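Local coordinates for fiber protein (Raptor siadenovirus a, PDB 5FJL), which forms the adenovirus fibre, whose trimeric head domain, the part in this structure, probably attaches the virion to a host-cell receptor, at residues L84-K87 with G88-K92. Residues are numbered along the deposited sequence; the frame is centred on the assembly and turned at random.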
ATOM      1  N   LEU A  84     -12.411   2.507 -12.157  1.00 17.79           N
ATOM      2  CA  LEU A  84     -13.653   2.038 -11.621  1.00 18.46           C
ATOM      3  C   LEU A  84     -14.330   3.235 -10.946  1.00 17.58           C
ATOM      4  O   LEU A  84     -13.779   3.807  -9.993  1.00 17.89           O
ATOM      5  CB  LEU A  84     -13.395   0.927 -10.609  1.00 23.20           C
ATOM      6  CG  LEU A  84     -14.567   0.115 -10.169  1.00 28.88           C
ATOM      7  CD1 LEU A  84     -15.181  -0.614 -11.370  1.00 32.75           C
ATOM      8  CD2 LEU A  84     -14.025  -0.889  -9.154  1.00 30.32           C
ATOM      9  N   THR A  85     -15.519   3.603 -11.413  1.00 17.04           N
ATOM     10  CA  THR A  85     -16.160   4.850 -11.013  1.00 17.19           C
ATOM     11  C   THR A  85     -17.385   4.596 -10.157  1.00 18.12           C
ATOM     12  O   THR A  85     -18.263   3.786 -10.487  1.00 19.41           O
ATOM     13  CB  THR A  85     -16.544   5.660 -12.260  1.00 18.83           C
ATOM     14  OG1 THR A  85     -15.339   6.001 -12.967  1.00 19.08           O
ATOM     15  CG2 THR A  85     -17.329   6.932 -11.929  1.00 19.42           C
ATOM     16  N   PHE A  86     -17.415   5.295  -9.033  1.00 16.35           N
ATOM     17  CA  PHE A  86     -18.565   5.330  -8.130  1.00 16.21           C
ATOM     18  C   PHE A  86     -19.161   6.727  -8.148  1.00 16.71           C
ATOM     19  O   PHE A  86     -18.434   7.726  -8.250  1.00 18.26           O
ATOM     20  CB  PHE A  86     -18.155   4.980  -6.699  1.00 16.01           C
ATOM     21  CG  PHE A  86     -17.650   3.581  -6.555  1.00 16.58           C
ATOM     22  CD1 PHE A  86     -16.363   3.233  -6.932  1.00 18.39           C
ATOM     23  CD2 PHE A  86     -18.492   2.569  -6.140  1.00 16.25           C
ATOM     24  CE1 PHE A  86     -15.920   1.923  -6.858  1.00 19.43           C
ATOM     25  CE2 PHE A  86     -18.054   1.260  -6.027  1.00 18.98           C
ATOM     26  CZ  PHE A  86     -16.775   0.922  -6.385  1.00 18.97           C
ATOM     27  N   LYS A  87     -20.463   6.817  -8.007  1.00 17.17           N
ATOM     28  CA  LYS A  87     -21.160   8.077  -7.888  1.00 16.94           C
ATOM     29  C   LYS A  87     -21.304   8.461  -6.428  1.00 16.35           C
ATOM     30  O   LYS A  87     -21.351   7.583  -5.562  1.00 16.23           O
ATOM     31  CB  LYS A  87     -22.576   7.948  -8.484  1.00 19.66           C
ATOM     32  CG  LYS A  87     -22.581   7.605  -9.954  1.00 22.63           C
ATOM     33  CD  LYS A  87     -24.016   7.593 -10.507  1.00 26.42           C
ATOM     34  CE  LYS A  87     -24.655   9.000 -10.601  1.00 31.98           C
ATOM     35  NZ  LYS A  87     -24.069  10.086 -11.488  1.00 33.54           N
ATOM     36  N   GLY A  88     -21.502   9.746  -6.136  1.00 17.50           N
ATOM     37  CA  GLY A  88     -21.883  10.127  -4.777  1.00 18.00           C
ATOM     38  C   GLY A  88     -23.056   9.333  -4.208  1.00 17.23           C
ATOM     39  O   GLY A  88     -23.088   8.985  -3.023  1.00 18.62           O
ATOM     40  N   ALA A  89     -24.013   9.019  -5.079  1.00 18.48           N
ATOM     41  CA  ALA A  89     -25.189   8.249  -4.724  1.00 18.91           C
ATOM     42  C   ALA A  89     -24.890   6.841  -4.264  1.00 18.48           C
ATOM     43  O   ALA A  89     -25.777   6.211  -3.672  1.00 21.54           O
ATOM     44  CB  ALA A  89     -26.152   8.198  -5.894  1.00 20.89           C
ATOM     45  N   ASP A  90     -23.681   6.326  -4.530  1.00 16.78           N
ATOM     46  CA  ASP A  90     -23.315   4.991  -4.110  1.00 17.39           C
ATOM     47  C   ASP A  90     -22.884   4.917  -2.642  1.00 16.05           C
ATOM     48  O   ASP A  90     -22.754   3.834  -2.092  1.00 16.75           O
ATOM     49  CB  ASP A  90     -22.182   4.449  -4.975  1.00 16.80           C
ATOM     50  CG  ASP A  90     -22.581   4.228  -6.404  1.00 18.39           C
ATOM     51  OD1 ASP A  90     -23.760   3.849  -6.617  1.00 19.17           O
ATOM     52  OD2 ASP A  90     -21.738   4.383  -7.321  1.00 18.79           O
ATOM     53  N   PHE A  91     -22.626   6.075  -2.015  1.00 16.08           N
ATOM     54  CA  PHE A  91     -22.121   6.100  -0.657  1.00 16.92           C
ATOM     55  C   PHE A  91     -23.272   6.167   0.337  1.00 18.78           C
ATOM     56  O   PHE A  91     -24.372   6.647   0.002  1.00 19.36           O
ATOM     57  CB  PHE A  91     -21.187   7.291  -0.478  1.00 16.58           C
ATOM     58  CG  PHE A  91     -19.891   7.164  -1.247  1.00 16.18           C
ATOM     59  CD1 PHE A  91     -19.823   7.598  -2.565  1.00 16.78           C
ATOM     60  CD2 PHE A  91     -18.798   6.569  -0.666  1.00 17.02           C
ATOM     61  CE1 PHE A  91     -18.653   7.469  -3.282  1.00 17.58           C
ATOM     62  CE2 PHE A  91     -17.608   6.427  -1.378  1.00 16.26           C
ATOM     63  CZ  PHE A  91     -17.549   6.868  -2.693  1.00 16.81           C
ATOM     64  N   LYS A  92     -23.028   5.717   1.558  1.00 17.71           N
ATOM     65  CA  LYS A  92     -24.044   5.866   2.621  1.00 20.03           C
ATOM     66  C   LYS A  92     -24.336   7.342   2.825  1.00 20.75           C
ATOM     67  O   LYS A  92     -25.519   7.763   2.922  1.00 22.55           O
ATOM     68  CB  LYS A  92     -23.585   5.198   3.904  1.00 22.51           C
ATOM     69  CG  LYS A  92     -24.625   5.298   5.016  1.00 27.47           C
ATOM     70  CD  LYS A  92     -24.216   4.415   6.179  1.00 32.19           C
ATOM     71  CE  LYS A  92     -25.150   4.599   7.374  1.00 37.76           C
ATOM     72  NZ  LYS A  92     -26.347   3.737   7.183  1.00 40.56           N
TER
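The Phe86 ring and the Asp90 carboxylate stand with their planes 90° apart, and Asp90 OD2 lies obliquely to the ring, 3.9 Å from Phe86 CD2. The Phe91 ring has Gly88 O at its edge, in the ring plane, while Lys87 O approaches obliquely, 3.4 Å from Phe91 CD1. The two rings do not stack: between the side chains the closest approach is Phe86 CB to Phe91 CE1, 4.3 Å. Both are buried, and both reach Ile102 of strand 99-103; Phe86 also packs on Met161 and Ile163.

Two hydrogen bonds join Lys87 and Asp90. Lys87 N donates to Asp90 OD2 (2.8 Å), meeting the oxygen 46° out of the carboxylate plane. Asp90 N returns a bond to Lys87 O at 2.8 Å; in both, the N-H...O angle is 159°. Asp90 CG sits anti to its own carbonyl carbon, which lets the carboxylate fold back over the turn to Lys87 N. The other oxygen, OD1, is hydrogen-bonded to Ser48 OG and Thr46 OG1, so both oxygens of the buried carboxylate have partners.

Phe91 N to Gly88 O, 3.1 Å, adds a second, overlapping turn. These consecutive i to i+3 bonds, with helical backbone angles from Gly88 to Asp90, define a short 3-10 turn, closed back on Lys87 N by the Asp90 carboxylate, where strand 78-87 leaves the antiparallel β-sheet of the fibre head.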